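Local coordinates for coat protein (Sulfolobus turreted icosahedral virus, PDB 2BBD), which builds the icosahedral shell of an archaeal virus as its major capsid protein, with the double jelly-roll fold that points to shared ancestry with eukaryotic and bacterial viruses, at residues A[14-19]-A[137-142]; A[39-44]-A[144-149]; A[49-54]-A[100-105]. One frame throughout, in Å; residues are numbered along the deposited sequence.

Contact 1: residues A[14-19]-A[137-142]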
loop_
_atom_site.group_PDB
_atom_site.type_symbol
_atom_site.label_atom_id
_atom_site.label_comp_id
_atom_site.label_asym_id
_atom_site.label_seq_id
_atom_site.Cartn_x
_atom_site.Cartn_y
_atom_site.Cartn_z
ATOM N N TRP A 14 -7.086 10.571 -16.921
ATOM C CA TRP A 14 -6.566 11.221 -15.746
ATOM C C TRP A 14 -6.950 12.696 -15.835
ATOM O O TRP A 14 -6.650 13.350 -16.835
ATOM C CB TRP A 14 -5.030 11.105 -15.698
ATOM C CG TRP A 14 -4.437 11.585 -14.399
ATOM C CD1 TRP A 14 -4.087 10.815 -13.327
ATOM C CD2 TRP A 14 -4.209 12.949 -14.003
ATOM N NE1 TRP A 14 -3.659 11.609 -12.288
ATOM C CE2 TRP A 14 -3.723 12.922 -12.674
ATOM C CE3 TRP A 14 -4.369 14.188 -14.641
ATOM C CZ2 TRP A 14 -3.399 14.085 -11.972
ATOM C CZ3 TRP A 14 -4.045 15.348 -13.941
ATOM C CH2 TRP A 14 -3.565 15.286 -12.617
ATOM N N THR A 15 -7.655 13.189 -14.818
ATOM C CA THR A 15 -7.995 14.614 -14.706
ATOM C C THR A 15 -7.702 14.913 -13.235
ATOM O O THR A 15 -7.875 14.042 -12.380
ATOM C CB THR A 15 -9.483 14.942 -15.007
ATOM O OG1 THR A 15 -10.339 14.148 -14.174
ATOM C CG2 THR A 15 -9.802 14.703 -16.478
ATOM N N ALA A 16 -7.244 16.123 -12.942
ATOM C CA ALA A 16 -6.902 16.509 -11.576
ATOM C C ALA A 16 -8.068 16.460 -10.587
ATOM O O ALA A 16 -9.217 16.733 -10.949
ATOM C CB ALA A 16 -6.281 17.919 -11.572
ATOM N N GLY A 17 -7.751 16.120 -9.336
ATOM C CA GLY A 17 -8.751 16.064 -8.288
ATOM C C GLY A 17 -10.060 15.478 -8.761
ATOM O O GLY A 17 -11.086 16.163 -8.769
ATOM N N THR A 18 -10.020 14.211 -9.166
ATOM C CA THR A 18 -11.212 13.523 -9.647
ATOM C C THR A 18 -11.328 12.120 -9.023
ATOM O O THR A 18 -10.362 11.356 -8.991
ATOM C CB THR A 18 -11.187 13.379 -11.197
ATOM O OG1 THR A 18 -11.015 14.668 -11.807
ATOM C CG2 THR A 18 -12.481 12.759 -11.690
ATOM N N ASN A 19 -12.503 11.792 -8.509
ATOM C CA ASN A 19 -12.715 10.473 -7.932
ATOM C C ASN A 19 -13.261 9.581 -9.043
ATOM O O ASN A 19 -14.372 9.783 -9.532
ATOM C CB ASN A 19 -13.700 10.539 -6.769
ATOM C CG ASN A 19 -13.984 9.170 -6.172
ATOM O OD1 ASN A 19 -13.074 8.380 -5.936
ATOM N ND2 ASN A 19 -15.254 8.886 -5.927
ATOM N N THR A 137 -7.709 11.009 -8.092
ATOM C CA THR A 137 -6.481 11.528 -8.669
ATOM C C THR A 137 -5.905 12.673 -7.865
ATOM O O THR A 137 -6.619 13.350 -7.123
ATOM C CB THR A 137 -6.691 12.026 -10.093
ATOM O OG1 THR A 137 -7.651 13.093 -10.082
ATOM C CG2 THR A 137 -7.160 10.874 -10.995
ATOM N N GLY A 138 -4.601 12.879 -8.017
ATOM C CA GLY A 138 -3.940 13.963 -7.325
ATOM C C GLY A 138 -3.987 15.212 -8.190
ATOM O O GLY A 138 -4.870 15.365 -9.034
ATOM N N GLN A 139 -3.024 16.101 -7.990
ATOM C CA GLN A 139 -2.951 17.351 -8.740
ATOM C C GLN A 139 -1.796 17.280 -9.750
ATOM O O GLN A 139 -0.896 16.452 -9.618
ATOM C CB GLN A 139 -2.719 18.491 -7.749
ATOM C CG GLN A 139 -3.228 19.864 -8.161
ATOM C CD GLN A 139 -4.735 19.950 -8.259
ATOM O OE1 GLN A 139 -5.461 19.556 -7.345
ATOM N NE2 GLN A 139 -5.213 20.481 -9.370
ATOM N N ALA A 140 -1.819 18.134 -10.765
ATOM C CA ALA A 140 -0.741 18.143 -11.751
ATOM C C ALA A 140 0.426 18.942 -11.184
ATOM O O ALA A 140 0.221 19.934 -10.485
ATOM C CB ALA A 140 -1.220 18.779 -13.046
ATOM N N PRO A 141 1.669 18.513 -11.454
ATOM C CA PRO A 141 2.780 19.300 -10.909
ATOM C C PRO A 141 2.746 20.696 -11.526
ATOM O O PRO A 141 2.242 20.886 -12.634
ATOM C CB PRO A 141 4.014 18.513 -11.347
ATOM C CG PRO A 141 3.501 17.100 -11.415
ATOM C CD PRO A 141 2.158 17.278 -12.086
ATOM N N SER A 142 3.269 21.676 -10.808
ATOM C CA SER A 142 3.282 23.034 -11.315
ATOM C C SER A 142 4.034 23.145 -12.641
ATOM O O SER A 142 5.086 22.520 -12.831
ATOM C CB SER A 142 3.932 23.965 -10.291
ATOM O OG SER A 142 4.043 25.279 -10.811
#

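Contact 2: residues A[39-44]-A[144-149]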
loop_
_atom_site.group_PDB
_atom_site.type_symbol
_atom_site.label_atom_id
_atom_site.label_comp_id
_atom_site.label_asym_id
_atom_site.label_seq_id
_atom_site.Cartn_x
_atom_site.Cartn_y
_atom_site.Cartn_z
ATOM N N GLY A 39 0.768 7.646 -20.253
ATOM C CA GLY A 39 0.524 8.770 -21.139
ATOM C C GLY A 39 1.745 9.667 -21.213
ATOM O O GLY A 39 2.862 9.189 -21.403
ATOM N N SER A 40 1.538 10.968 -21.049
ATOM C CA SER A 40 2.644 11.906 -21.102
ATOM C C SER A 40 2.406 13.106 -20.214
ATOM O O SER A 40 1.295 13.333 -19.733
ATOM C CB SER A 40 2.859 12.400 -22.533
ATOM O OG SER A 40 1.816 13.279 -22.910
ATOM N N ILE A 41 3.482 13.854 -19.995
ATOM C CA ILE A 41 3.452 15.079 -19.209
ATOM C C ILE A 41 4.008 16.134 -20.158
ATOM O O ILE A 41 5.085 15.960 -20.721
ATOM C CB ILE A 41 4.334 14.969 -17.937
ATOM C CG1 ILE A 41 3.728 13.921 -16.988
ATOM C CG2 ILE A 41 4.426 16.337 -17.238
ATOM C CD1 ILE A 41 4.548 13.644 -15.738
ATOM N N SER A 42 3.262 17.216 -20.345
ATOM C CA SER A 42 3.672 18.272 -21.263
ATOM C C SER A 42 3.942 19.617 -20.630
ATOM O O SER A 42 3.356 19.966 -19.607
ATOM C CB SER A 42 2.617 18.452 -22.359
ATOM O OG SER A 42 2.652 17.381 -23.276
ATOM N N ASN A 43 4.834 20.370 -21.268
ATOM C CA ASN A 43 5.209 21.702 -20.820
ATOM C C ASN A 43 5.008 22.666 -21.988
ATOM O O ASN A 43 5.703 22.578 -23.000
ATOM C CB ASN A 43 6.675 21.721 -20.381
ATOM C CG ASN A 43 7.156 23.112 -19.966
ATOM O OD1 ASN A 43 6.375 24.063 -19.893
ATOM N ND2 ASN A 43 8.450 23.227 -19.684
ATOM N N SER A 44 4.045 23.570 -21.858
ATOM C CA SER A 44 3.790 24.537 -22.921
ATOM C C SER A 44 4.363 25.902 -22.555
ATOM O O SER A 44 4.166 26.878 -23.275
ATOM C CB SER A 44 2.287 24.643 -23.197
ATOM O OG SER A 44 1.590 25.099 -22.057
ATOM N N VAL A 144 3.146 22.078 -15.641
ATOM C CA VAL A 144 2.922 21.058 -16.662
ATOM C C VAL A 144 1.486 20.548 -16.719
ATOM O O VAL A 144 0.671 20.816 -15.836
ATOM C CB VAL A 144 3.852 19.831 -16.464
ATOM C CG1 VAL A 144 5.314 20.275 -16.461
ATOM C CG2 VAL A 144 3.500 19.108 -15.177
ATOM N N SER A 145 1.187 19.812 -17.778
ATOM C CA SER A 145 -0.132 19.233 -17.954
ATOM C C SER A 145 0.049 17.726 -18.099
ATOM O O SER A 145 1.064 17.271 -18.634
ATOM C CB SER A 145 -0.803 19.818 -19.202
ATOM O OG SER A 145 -0.047 19.529 -20.365
ATOM N N ILE A 146 -0.929 16.959 -17.623
ATOM C CA ILE A 146 -0.887 15.495 -17.694
ATOM C C ILE A 146 -1.839 15.010 -18.785
ATOM O O ILE A 146 -3.011 15.376 -18.802
ATOM C CB ILE A 146 -1.325 14.851 -16.348
ATOM C CG1 ILE A 146 -0.365 15.262 -15.226
ATOM C CG2 ILE A 146 -1.378 13.340 -16.472
ATOM C CD1 ILE A 146 1.035 14.818 -15.442
ATOM N N ASN A 147 -1.331 14.186 -19.693
ATOM C CA ASN A 147 -2.142 13.644 -20.775
ATOM C C ASN A 147 -2.010 12.115 -20.687
ATOM O O ASN A 147 -1.140 11.519 -21.314
ATOM C CB ASN A 147 -1.621 14.167 -22.121
ATOM C CG ASN A 147 -1.096 15.608 -22.029
ATOM O OD1 ASN A 147 0.095 15.870 -22.264
ATOM N ND2 ASN A 147 -1.976 16.542 -21.673
ATOM N N ALA A 148 -2.882 11.488 -19.900
ATOM C CA ALA A 148 -2.822 10.044 -19.702
ATOM C C ALA A 148 -4.149 9.409 -19.266
ATOM O O ALA A 148 -5.140 10.100 -19.002
ATOM C CB ALA A 148 -1.728 9.731 -18.662
ATOM N N SER A 149 -4.137 8.083 -19.176
ATOM C CA SER A 149 -5.299 7.296 -18.769
ATOM C C SER A 149 -4.864 6.110 -17.904
ATOM O O SER A 149 -3.714 5.653 -17.975
ATOM C CB SER A 149 -6.038 6.743 -19.998
ATOM O OG SER A 149 -6.584 7.768 -20.809
HETATM O O HOH W 1 1.056 21.843 -20.992
#

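Contact 3: residues A[49-54]-A[100-105]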
loop_
_atom_site.group_PDB
_atom_site.type_symbol
_atom_site.label_atom_id
_atom_site.label_comp_id
_atom_site.label_asym_id
_atom_site.label_seq_id
_atom_site.Cartn_x
_atom_site.Cartn_y
_atom_site.Cartn_z
ATOM N N VAL A 49 10.896 22.743 -17.345
ATOM C CA VAL A 49 10.439 22.528 -15.983
ATOM C C VAL A 49 11.062 21.270 -15.405
ATOM O O VAL A 49 11.122 20.228 -16.058
ATOM C CB VAL A 49 8.895 22.384 -15.916
ATOM C CG1 VAL A 49 8.461 22.020 -14.495
ATOM C CG2 VAL A 49 8.234 23.689 -16.364
ATOM N N THR A 50 11.555 21.382 -14.183
ATOM C CA THR A 50 12.127 20.238 -13.508
ATOM C C THR A 50 10.990 19.637 -12.705
ATOM O O THR A 50 10.435 20.297 -11.831
ATOM C CB THR A 50 13.236 20.657 -12.543
ATOM O OG1 THR A 50 14.274 21.318 -13.278
ATOM C CG2 THR A 50 13.814 19.436 -11.831
ATOM N N LEU A 51 10.629 18.394 -13.006
ATOM C CA LEU A 51 9.548 17.740 -12.278
ATOM C C LEU A 51 9.941 17.605 -10.810
ATOM O O LEU A 51 11.125 17.535 -10.477
ATOM C CB LEU A 51 9.234 16.382 -12.919
ATOM C CG LEU A 51 8.557 16.590 -14.277
ATOM C CD1 LEU A 51 8.538 15.322 -15.109
ATOM C CD2 LEU A 51 7.139 17.105 -14.030
ATOM N N PRO A 52 8.948 17.581 -9.908
ATOM C CA PRO A 52 9.201 17.464 -8.469
ATOM C C PRO A 52 9.943 16.215 -8.018
ATOM O O PRO A 52 10.113 15.263 -8.772
ATOM C CB PRO A 52 7.802 17.565 -7.855
ATOM C CG PRO A 52 6.920 17.052 -8.920
ATOM C CD PRO A 52 7.501 17.617 -10.187
ATOM N N SER A 53 10.397 16.238 -6.773
ATOM C CA SER A 53 11.114 15.111 -6.205
ATOM C C SER A 53 10.091 14.071 -5.764
ATOM O O SER A 53 8.889 14.244 -5.960
ATOM C CB SER A 53 11.901 15.574 -4.981
ATOM O OG SER A 53 10.992 15.969 -3.965
ATOM N N ALA A 54 10.584 12.990 -5.171
ATOM C CA ALA A 54 9.723 11.942 -4.652
ATOM C C ALA A 54 8.795 12.635 -3.646
ATOM O O ALA A 54 9.174 13.634 -3.033
ATOM C CB ALA A 54 10.572 10.889 -3.958
ATOM N N PRO A 100 11.612 11.226 -10.588
ATOM C CA PRO A 100 11.539 12.530 -9.928
ATOM C C PRO A 100 12.704 13.395 -10.419
ATOM O O PRO A 100 13.775 12.880 -10.705
ATOM C CB PRO A 100 11.699 12.176 -8.452
ATOM C CG PRO A 100 11.262 10.755 -8.365
ATOM C CD PRO A 100 11.797 10.145 -9.605
ATOM N N GLY A 101 12.499 14.701 -10.525
ATOM C CA GLY A 101 13.578 15.567 -10.962
ATOM C C GLY A 101 13.814 15.585 -12.460
ATOM O O GLY A 101 14.713 16.269 -12.938
ATOM N N THR A 102 13.024 14.827 -13.207
ATOM C CA THR A 102 13.166 14.810 -14.653
ATOM C C THR A 102 12.735 16.168 -15.207
ATOM O O THR A 102 11.817 16.807 -14.682
ATOM C CB THR A 102 12.298 13.707 -15.286
ATOM O OG1 THR A 102 12.835 12.426 -14.934
ATOM C CG2 THR A 102 12.253 13.848 -16.823
ATOM N N SER A 103 13.396 16.600 -16.271
ATOM C CA SER A 103 13.093 17.881 -16.885
ATOM C C SER A 103 12.166 17.739 -18.088
ATOM O O SER A 103 12.348 16.860 -18.922
ATOM C CB SER A 103 14.396 18.563 -17.321
ATOM O OG SER A 103 14.143 19.749 -18.061
ATOM N N VAL A 104 11.163 18.606 -18.163
ATOM C CA VAL A 104 10.245 18.611 -19.290
ATOM C C VAL A 104 10.606 19.869 -20.079
ATOM O O VAL A 104 10.410 20.989 -19.603
ATOM C CB VAL A 104 8.765 18.709 -18.841
ATOM C CG1 VAL A 104 7.854 18.549 -20.048
ATOM C CG2 VAL A 104 8.460 17.649 -17.787
ATOM N N PRO A 105 11.157 19.695 -21.286
ATOM C CA PRO A 105 11.554 20.815 -22.146
ATOM C C PRO A 105 10.397 21.739 -22.491
ATOM O O PRO A 105 9.249 21.297 -22.588
ATOM C CB PRO A 105 12.102 20.116 -23.390
ATOM C CG PRO A 105 12.632 18.831 -22.839
ATOM C CD PRO A 105 11.545 18.411 -21.890
#

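Contact 1: residues A[14-19]-A[137-142]
Thr137 meets Trp14 and the tight bend at Ala16 to Thr18 where two loops of the N-terminal jelly roll come together: 14-19 joins strand 2-13 to strand 19-24, while the loop 137-142 follows strand 131-137 and leads to strand 145-158. The close-packed part is built round Thr137. Its hydroxyl, set between the backbone N and the carbonyl carbon (chi1 61°), gives its proton to Thr15 O and accepts the N-H of Thr18, with Thr137 OG1 2.8 Å from Thr18 N. The bond to Thr15 O is modelled very short, so its exact length is doubtful. The methyl branch, Thr137 CG2, lies over one face of the indole, 4.1 Å from the centroid of the five-membered ring of Trp14, a CH-pi contact. Backbone bonds from Thr137 N to Thr18 O and from Gly17 N to Gly138 O (3.0 Å) tie the two loops together, while Trp14 NE1 hydrogen-bonds to Leu60 O, outside them. The outer edge of that ring meets the backbone of 137-142, Trp14 CH2 being 3.8 Å from Ala140 N. The solvent side is looser. Gln139 bends at chi2 (66°), and its amide end lies against the Ala16 methyl, Gln139 NE2 3.5 Å from Ala16 CB.

Contact 2: residues A[39-44]-A[144-149]
Ser40 and Ser42 carry the polar side of this strand pair, each joined to 144-149 through backbone and side chain. Ser40 makes a reciprocal pair of backbone hydrogen bonds with Asn147, the Ser40 N to Asn147 O distance being 2.7 Å. Ser42 does the same with Ser145, where Ser42 N lies 2.8 Å from Ser145 O. On the face that carries these residues, Asn147 OD1 takes two hydroxyl donors from the neighbouring strand. Ser42 OG approaches it at 3.1 Å, nearly along the C=O axis (161°), and Ser40 OG adds a weak bond at 3.2 Å. A water extends the polar row, sitting 2.6 Å from Ser145 OG and donating weakly to Ser42 O. The strands are antiparallel, 155° between their directions, and belong to one sheet of the jelly roll: strand 145-158 lies between strands 2-13 and 29-43, with strand 108-123 beyond.

The other face is apolar. Ile41 and Ile146 stand side by side at a non-hydrogen-bonded pair, and the chi2 of Ile146 (-62°) turns CD1 toward Ile41 CG1; the modelled 3.2 Å between these two carbons is shorter than a normal van der Waals contact, and its exact value is doubtful. Ile41 CG2 meets Val144 CG2 at 3.6 Å, the two side chains crossing at a slant. Phe56 and Val110 also touch Ile41, and Trp14 and Leu112 touch Ile146. At the far end, Gly39 lets the chains draw close, with its CA 3.5 Å from Ala148 CB. This division of chemistry, serines and an amide on one side and branched aliphatic carbons on the other, is consistent with a strand pair hydrated at Ser145 on its serine face and buried at Ile41, against Phe56 and Val110, on the other.

Contact 3: residues A[49-54]-A[100-105]
Val49 and Val104 form the hydrogen-bonded pair at one end of this contact, with Val49 N giving to Val104 O and Val104 N giving to Val49 O at 2.7 Å. The ladder goes on past the strands proper, since Leu51 N reaches Thr102 O at 2.6 Å. Beyond that the pairing loses its regular step. The N-H of Gly101 is shared between two carbonyls: Gly101 N lies 3.0 Å from Pro52 O, from above that carbonyl's plane, and makes a weak bond to Leu51 O. Gly101 turns the chain here with a positive phi (80°). Carbon donors fill in between, as where Ser103 CA approaches Val49 O at 3.2 Å.

The result is a small two-stranded antiparallel ribbon, 49-50 with 103-104, a separate sheet that packs on strand 108-123 of the jelly roll. It is made from two connections, one running from strand 29-43 to strand 61-68 and the other from strand 96-97 to strand 108-123.

Apolar contacts lie on the inner side of the ribbon. Leu51 slants across Val104, with Leu51 CD1 3.5 Å from Val104 CG2; chi1 of Leu51 (-71°) puts CG beside the backbone N, where it also comes within 3.3 Å of Thr102 O. Val110 of strand 108-123 touches Leu51, Thr102 and Val104 alike. On the exposed side, the Thr50 methyl CG2 rests on Gly101 O.

Proline packing forms the last group: the ring of Pro100 lies on the chain at Ser53 and Ala54, Pro100 CB being 3.6 Å from Ala54 N. A molecule of 2-methyl-2,4-pentanediol, probably from the crystallisation liquor, is bound about 4 Å from the side chain of this proline.

All three contacts lie at one end of the N-terminal jelly roll. Centre to centre, contact 1 is about 11 Å from contact 2 and 17 Å from contact 3, with 13 Å between contacts 2 and 3. Along the chain the segments of contacts 1 and 2 alternate, and contact 3 is nested inside both. Contact 2 is part of the five-stranded sheet; contact 1 joins loops that pass between this sheet and the one holding strands 19-24 and 131-137. Direct touches bind them: Trp14 N probably bonds to Ala148 O, Asn43 ND2 probably bonds to Val104 O, and Pro141 rests on Pro52. Two inner strands and the loops around them thus meet at one end of the jelly roll.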